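Local structure of putative surface-anchored fimbrial subunit (Corynebacterium diphtheriae, 3HR6) at residues 410-414 with 426-430. The protein forms the shaft of a pilus as its major pilin, a chain of tandem Ig-like modules that probably serves in adhesion. Sequence-based numbering, arbitrary orientation.
Sequences VIVKL and QKVKI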
ATOM      1  N   VAL A 410     -28.095  28.238   4.035  1.00 14.77           N
ATOM      2  CA  VAL A 410     -27.518  28.604   2.742  1.00 14.35           C
ATOM      3  C   VAL A 410     -26.916  27.327   2.147  1.00 13.52           C
ATOM      4  O   VAL A 410     -25.941  26.799   2.701  1.00 13.35           O
ATOM      5  CB  VAL A 410     -26.407  29.676   2.897  1.00 14.38           C
ATOM      6  CG1 VAL A 410     -25.808  30.034   1.561  1.00 15.90           C
ATOM      7  CG2 VAL A 410     -26.936  30.940   3.569  1.00 13.41           C
ATOM      8  N   ILE A 411     -27.491  26.850   1.039  1.00 12.34           N
ATOM      9  CA  ILE A 411     -27.043  25.594   0.431  1.00 12.93           C
ATOM     10  C   ILE A 411     -25.644  25.837  -0.105  1.00 12.80           C
ATOM     11  O   ILE A 411     -25.371  26.887  -0.697  1.00 13.39           O
ATOM     12  CB  ILE A 411     -27.969  25.092  -0.701  1.00 12.83           C
ATOM     13  CG1 ILE A 411     -29.391  24.866  -0.176  1.00 15.83           C
ATOM     14  CG2 ILE A 411     -27.410  23.778  -1.292  1.00 14.31           C
ATOM     15  CD1 ILE A 411     -29.435  24.091   1.117  1.00 19.11           C
ATOM     16  N   VAL A 412     -24.747  24.913   0.186  1.00 12.21           N
ATOM     17  CA  VAL A 412     -23.403  24.955  -0.336  1.00 12.59           C
ATOM     18  C   VAL A 412     -23.151  23.625  -1.033  1.00 13.46           C
ATOM     19  O   VAL A 412     -23.181  22.576  -0.390  1.00 13.67           O
ATOM     20  CB  VAL A 412     -22.372  25.235   0.771  1.00 13.65           C
ATOM     21  CG1 VAL A 412     -20.942  25.221   0.219  1.00 14.17           C
ATOM     22  CG2 VAL A 412     -22.691  26.563   1.476  1.00 11.85           C
ATOM     23  N   LYS A 413     -22.953  23.674  -2.344  1.00 12.87           N
ATOM     24  CA  LYS A 413     -22.674  22.499  -3.181  0.50 13.78           C
ATOM     25  C   LYS A 413     -21.211  22.108  -3.012  1.00 14.30           C
ATOM     26  O   LYS A 413     -20.318  22.857  -3.432  1.00 15.27           O
ATOM     27  CB  LYS A 413     -22.952  22.812  -4.662  0.50 14.38           C
ATOM     28  CG  LYS A 413     -24.429  23.082  -5.010  0.50 14.82           C
ATOM     29  CD  LYS A 413     -24.610  23.694  -6.405  0.50 17.45           C
ATOM     30  CE  LYS A 413     -25.953  23.305  -7.058  0.50 17.36           C
ATOM     31  NZ  LYS A 413     -26.243  24.028  -8.344  0.50 19.22           N
ATOM     32  N   LEU A 414     -20.968  20.979  -2.365  1.00 12.70           N
ATOM     33  CA  LEU A 414     -19.633  20.489  -2.115  1.00 11.75           C
ATOM     34  C   LEU A 414     -19.676  18.988  -2.150  1.00 12.41           C
ATOM     35  O   LEU A 414     -20.170  18.372  -1.226  1.00 12.74           O
ATOM     36  CB  LEU A 414     -19.158  20.974  -0.743  1.00 11.40           C
ATOM     37  CG  LEU A 414     -17.651  20.824  -0.598  1.00 10.62           C
ATOM     38  CD1 LEU A 414     -16.929  21.993  -1.335  1.00 11.54           C
ATOM     39  CD2 LEU A 414     -17.293  20.710   0.862  1.00 13.18           C
ATOM     40  N   GLN A 426     -15.707  25.394  -2.476  1.00 12.55           N
ATOM     41  CA  GLN A 426     -16.806  26.279  -2.823  1.00 13.99           C
ATOM     42  C   GLN A 426     -16.600  27.577  -2.064  1.00 13.43           C
ATOM     43  O   GLN A 426     -16.341  27.529  -0.872  1.00 15.08           O
ATOM     44  CB  GLN A 426     -18.129  25.628  -2.412  1.00 14.19           C
ATOM     45  CG  GLN A 426     -19.362  26.368  -2.845  1.00 18.27           C
ATOM     46  CD  GLN A 426     -19.423  26.511  -4.353  1.00 18.39           C
ATOM     47  OE1 GLN A 426     -19.320  27.609  -4.872  1.00 24.03           O
ATOM     48  NE2 GLN A 426     -19.524  25.401  -5.050  1.00 16.99           N
ATOM     49  N   LYS A 427     -16.709  28.702  -2.765  1.00 14.17           N
ATOM     50  CA  LYS A 427     -16.707  30.020  -2.157  1.00 15.39           C
ATOM     51  C   LYS A 427     -18.154  30.447  -1.994  1.00 15.54           C
ATOM     52  O   LYS A 427     -18.908  30.391  -2.945  1.00 18.29           O
ATOM     53  CB  LYS A 427     -15.959  30.999  -3.070  1.00 15.26           C
ATOM     54  CG  LYS A 427     -15.800  32.410  -2.537  1.00 20.29           C
ATOM     55  CD  LYS A 427     -15.392  33.350  -3.643  1.00 22.95           C
ATOM     56  CE  LYS A 427     -13.954  33.134  -4.089  1.00 24.15           C
ATOM     57  NZ  LYS A 427     -13.569  34.147  -5.117  1.00 27.23           N
ATOM     58  N   VAL A 428     -18.531  30.902  -0.800  1.00 13.93           N
ATOM     59  CA  VAL A 428     -19.897  31.282  -0.503  1.00 13.36           C
ATOM     60  C   VAL A 428     -19.889  32.755  -0.093  1.00 12.59           C
ATOM     61  O   VAL A 428     -19.423  33.089   0.978  1.00 12.60           O
ATOM     62  CB  VAL A 428     -20.445  30.415   0.631  1.00 13.41           C
ATOM     63  CG1 VAL A 428     -21.919  30.727   0.885  1.00 15.76           C
ATOM     64  CG2 VAL A 428     -20.226  28.930   0.268  1.00 17.19           C
ATOM     65  N   LYS A 429     -20.382  33.606  -0.979  1.00 12.10           N
ATOM     66  CA  LYS A 429     -20.476  35.044  -0.696  1.00 12.62           C
ATOM     67  C   LYS A 429     -21.775  35.344   0.017  1.00 13.61           C
ATOM     68  O   LYS A 429     -22.868  35.056  -0.527  1.00 13.52           O
ATOM     69  CB  LYS A 429     -20.424  35.837  -1.989  1.00 13.54           C
ATOM     70  CG  LYS A 429     -19.138  35.614  -2.718  1.00 16.11           C
ATOM     71  CD  LYS A 429     -18.973  36.666  -3.782  1.00 20.12           C
ATOM     72  CE  LYS A 429     -17.693  36.430  -4.566  1.00 25.18           C
ATOM     73  NZ  LYS A 429     -16.490  36.725  -3.723  1.00 28.84           N
ATOM     74  N   ILE A 430     -21.667  35.964   1.197  1.00 13.60           N
ATOM     75  CA  ILE A 430     -22.845  36.246   2.018  1.00 14.28           C
ATOM     76  C   ILE A 430     -22.792  37.700   2.442  1.00 15.30           C
ATOM     77  O   ILE A 430     -21.826  38.146   3.050  1.00 13.13           O
ATOM     78  CB  ILE A 430     -22.898  35.323   3.249  1.00 14.77           C
ATOM     79  CG1 ILE A 430     -22.967  33.862   2.812  1.00 14.81           C
ATOM     80  CG2 ILE A 430     -24.108  35.623   4.119  1.00 16.29           C
ATOM     81  CD1 ILE A 430     -22.944  32.927   3.961  1.00 14.42           C
TER
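Val412 overlaps both Gln426 and Val428: its CG1 lies 3.6 Å from Gln426 CG, its CG2 3.6 Å from Val428 CG2. Val410 continues the row, with its CG1 4.0 Å from Val428 CG1 and its CG2 4.5 Å from Ile430 CD1. The strand axes run nearly antiparallel (163°) but 8.9 Å apart, too far for backbone pairing; the two strands belong to different sheets. Val410 and Val412 form backbone hydrogen bonds with Leu394 and Phe392 respectively, whereas Gln426 and Val428 form theirs with strand 302-315. Such face-to-face packing of two sheets is characteristic of the β-sandwich of an Ig-like module, here the C-terminal one. The CA-to-CB bonds of Ile411 and Lys427 accordingly point away from the other segment; Lys429 NZ forms a salt bridge with Glu312 OE1. At the other end, Gln426 NE2 donates to Lys413 O (3.1 Å, N-H...O angle 164°), while Leu414 CD1 approaches Gln426 CB at 4.0 Å. The chemistry thus implies apolar cohesion between the sheets, with one near-linear side-chain-to-backbone hydrogen bond at the Lys413 end.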